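Local structure of beta-galactosidase (Trichoderma reesei, 3OG2) at residues Tyr359-Leu364 against Val550-Ala555. The protein probably hydrolyses terminal non-reducing beta-D-galactose residues of beta-D-galactosides, as a glycosylated family 35 glycoside hydrolase. Residues are numbered along the deposited sequence; the frame is centred on the assembly and turned at random.
With MAN (alpha-D-mannopyranose), chain B.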
loop_
_atom_site.group_PDB
_atom_site.type_symbol
_atom_site.label_atom_id
_atom_site.label_comp_id
_atom_site.label_asym_id
_atom_site.label_seq_id
_atom_site.Cartn_x
_atom_site.Cartn_y
_atom_site.Cartn_z
ATOM N N TYR A 359 -9.167 9.837 -2.477
ATOM C CA TYR A 359 -8.001 10.377 -3.215
ATOM C C TYR A 359 -8.148 11.883 -3.351
ATOM O O TYR A 359 -7.215 12.663 -3.095
ATOM C CB TYR A 359 -7.865 9.658 -4.588
ATOM C CG TYR A 359 -6.705 10.238 -5.378
ATOM C CD1 TYR A 359 -6.875 11.348 -6.228
ATOM C CD2 TYR A 359 -5.417 9.662 -5.267
ATOM C CE1 TYR A 359 -5.833 11.902 -6.941
ATOM C CE2 TYR A 359 -4.366 10.211 -5.976
ATOM C CZ TYR A 359 -4.581 11.321 -6.814
ATOM O OH TYR A 359 -3.574 11.899 -7.543
ATOM N N SER A 360 -9.322 12.307 -3.884
ATOM C CA SER A 360 -9.467 13.741 -4.180
ATOM C C SER A 360 -9.465 14.560 -2.907
ATOM O O SER A 360 -8.920 15.676 -2.902
ATOM C CB SER A 360 -10.760 13.960 -4.966
ATOM O OG SER A 360 -10.732 13.180 -6.178
ATOM N N GLU A 361 -10.048 14.010 -1.819
ATOM C CA GLU A 361 -9.998 14.753 -0.538
ATOM C C GLU A 361 -8.562 14.861 -0.034
ATOM O O GLU A 361 -8.163 15.903 0.481
ATOM C CB GLU A 361 -10.863 14.030 0.470
ATOM C CG GLU A 361 -10.600 14.522 1.897
ATOM C CD GLU A 361 -10.850 15.988 2.178
ATOM O OE1 GLU A 361 -11.860 16.505 1.611
ATOM O OE2 GLU A 361 -10.111 16.668 2.976
ATOM N N LEU A 362 -7.764 13.789 -0.203
ATOM C CA LEU A 362 -6.367 13.849 0.261
ATOM C C LEU A 362 -5.590 14.881 -0.528
ATOM O O LEU A 362 -4.738 15.578 0.058
ATOM C CB LEU A 362 -5.776 12.454 0.146
ATOM C CG LEU A 362 -4.389 12.245 0.704
ATOM C CD1 LEU A 362 -4.257 12.730 2.148
ATOM C CD2 LEU A 362 -4.071 10.742 0.633
ATOM N N LYS A 363 -5.884 15.017 -1.834
ATOM C CA LYS A 363 -5.218 16.056 -2.634
ATOM C C LYS A 363 -5.533 17.440 -2.103
ATOM O O LYS A 363 -4.680 18.316 -2.112
ATOM C CB LYS A 363 -5.745 15.933 -4.080
ATOM C CG LYS A 363 -5.184 17.001 -5.004
ATOM C CD LYS A 363 -5.544 16.768 -6.501
ATOM C CE LYS A 363 -7.085 16.728 -6.643
ATOM N NZ LYS A 363 -7.446 16.643 -8.094
ATOM N N LEU A 364 -6.771 17.705 -1.625
ATOM C CA LEU A 364 -7.041 19.048 -1.104
ATOM C C LEU A 364 -6.114 19.357 0.069
ATOM O O LEU A 364 -5.626 20.488 0.229
ATOM C CB LEU A 364 -8.481 19.144 -0.624
ATOM C CG LEU A 364 -9.567 18.776 -1.617
ATOM C CD1 LEU A 364 -10.945 19.019 -0.988
ATOM C CD2 LEU A 364 -9.429 19.577 -2.900
ATOM N N VAL A 550 -14.902 28.029 -4.998
ATOM C CA VAL A 550 -15.570 26.863 -5.535
ATOM C C VAL A 550 -16.142 25.984 -4.419
ATOM O O VAL A 550 -15.803 26.155 -3.244
ATOM C CB VAL A 550 -14.601 26.021 -6.400
ATOM C CG1 VAL A 550 -14.138 26.845 -7.603
ATOM C CG2 VAL A 550 -13.409 25.510 -5.595
ATOM N N ASP A 551 -17.000 25.023 -4.813
ATOM C CA ASP A 551 -17.385 24.043 -3.794
ATOM C C ASP A 551 -16.364 22.923 -3.793
ATOM O O ASP A 551 -15.494 22.729 -4.668
ATOM C CB ASP A 551 -18.804 23.564 -4.008
ATOM C CG ASP A 551 -18.999 22.703 -5.231
ATOM O OD1 ASP A 551 -18.148 22.714 -6.152
ATOM O OD2 ASP A 551 -20.076 22.064 -5.271
ATOM N N ARG A 552 -16.452 22.091 -2.741
ATOM C CA ARG A 552 -15.490 20.997 -2.560
ATOM C C ARG A 552 -15.461 20.067 -3.741
ATOM O O ARG A 552 -14.401 19.646 -4.193
ATOM C CB ARG A 552 -15.913 20.176 -1.320
ATOM C CG ARG A 552 -14.927 19.058 -1.071
ATOM C CD ARG A 552 -15.501 18.064 -0.036
ATOM N NE ARG A 552 -15.573 18.641 1.308
ATOM C CZ ARG A 552 -16.599 18.997 2.045
ATOM N NH1 ARG A 552 -17.895 18.869 1.661
ATOM N NH2 ARG A 552 -16.324 19.497 3.237
ATOM N N ASN A 553 -16.642 19.694 -4.256
ATOM C CA ASN A 553 -16.652 18.725 -5.343
ATOM C C ASN A 553 -16.046 19.321 -6.608
ATOM O O ASN A 553 -15.482 18.536 -7.372
ATOM C CB ASN A 553 -18.079 18.221 -5.588
ATOM C CG ASN A 553 -18.499 17.345 -4.435
ATOM O OD1 ASN A 553 -18.924 17.818 -3.380
ATOM N ND2 ASN A 553 -18.424 16.029 -4.624
ATOM N N SER A 554 -16.121 20.628 -6.810
ATOM C CA SER A 554 -15.361 21.218 -7.930
ATOM C C SER A 554 -13.874 21.218 -7.614
ATOM O O SER A 554 -13.051 20.928 -8.509
ATOM C CB SER A 554 -15.825 22.652 -8.137
ATOM O OG SER A 554 -17.144 22.634 -8.606
ATOM N N ALA A 555 -13.490 21.546 -6.370
ATOM C CA ALA A 555 -12.064 21.569 -6.017
ATOM C C ALA A 555 -11.388 20.219 -6.220
ATOM O O ALA A 555 -10.219 20.104 -6.547
ATOM C CB ALA A 555 -11.899 21.951 -4.539
HETATM C C1 MAN B . -20.318 12.635 -3.565
HETATM C C2 MAN B . -20.035 13.305 -2.228
HETATM C C3 MAN B . -21.327 14.035 -1.786
HETATM C C4 MAN B . -21.740 15.052 -2.879
HETATM C C5 MAN B . -21.978 14.278 -4.197
HETATM C C6 MAN B . -22.269 15.269 -5.330
HETATM O O2 MAN B . -18.978 14.235 -2.407
HETATM O O3 MAN B . -20.982 14.783 -0.584
HETATM O O4 MAN B . -22.950 15.660 -2.481
HETATM O O5 MAN B . -20.767 13.591 -4.525
HETATM O O6 MAN B . -22.643 14.540 -6.510
HETATM O O HOH W 1 -13.202 18.910 2.265
#
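Glu361 faces Arg552 through a water rather than by direct pairing. Its OE1 stands 4.3 Å from Arg552 NE, beyond salt-bridge range, and one water fills the step: it donates to Glu361 OE1 over 2.8 Å and accepts from Arg552 NE over 2.6 Å, lying at the edge of the guanidinium and in its plane. Both charged groups have a further partner, since Glu361 OE2 accepts a hydrogen bond from Gln365 NE2 one turn along the helix and Arg552 NH2 forms a salt bridge with Asp449, while Lys363 sends NZ to the carbonyl oxygens of Tyr556 and Tyr558, just after residues 550-555. Leu364 supplies the apolar part, and its two methyls divide the work. CD1 lies 4.0 Å from Arg552 CG, where the two side chains cross at about a right angle; CD2 lies 3.8 Å from Ala555 CB and equally close to Ala555 O. Arg552 has CG anti to the backbone N (chi1 -178°), which sets that carbon against Leu364, and the bend at chi3 (-70°) belongs to the path that carries NE to the water. Tyr486 of strand 481-487 touches both Leu364 and Ala555.

The short helix 552-555 starts directly after strand 545-551, with Asp551 as its N-cap: OD1 accepts from Ser554 N at 3.0 Å, from above the carboxylate plane, and also from Ser554 OG. Asn553, whose CB points away from residues 359-364, turns to the glycan, giving ND2 to mannose O2 in a nearly straight bond (170°), while Glu357, just before residues 359-364, binds the same sugar.

The contact, burying 163 Å², joins helix 357-370 of the family 35 catalytic region to beta-galactosidase domain 2. Its chemistry implies cohesion by apolar carbon without a direct Glu361-Arg552 salt bridge; the water links two charged groups each mainly held elsewhere, and probably adds to their mutual stabilisation.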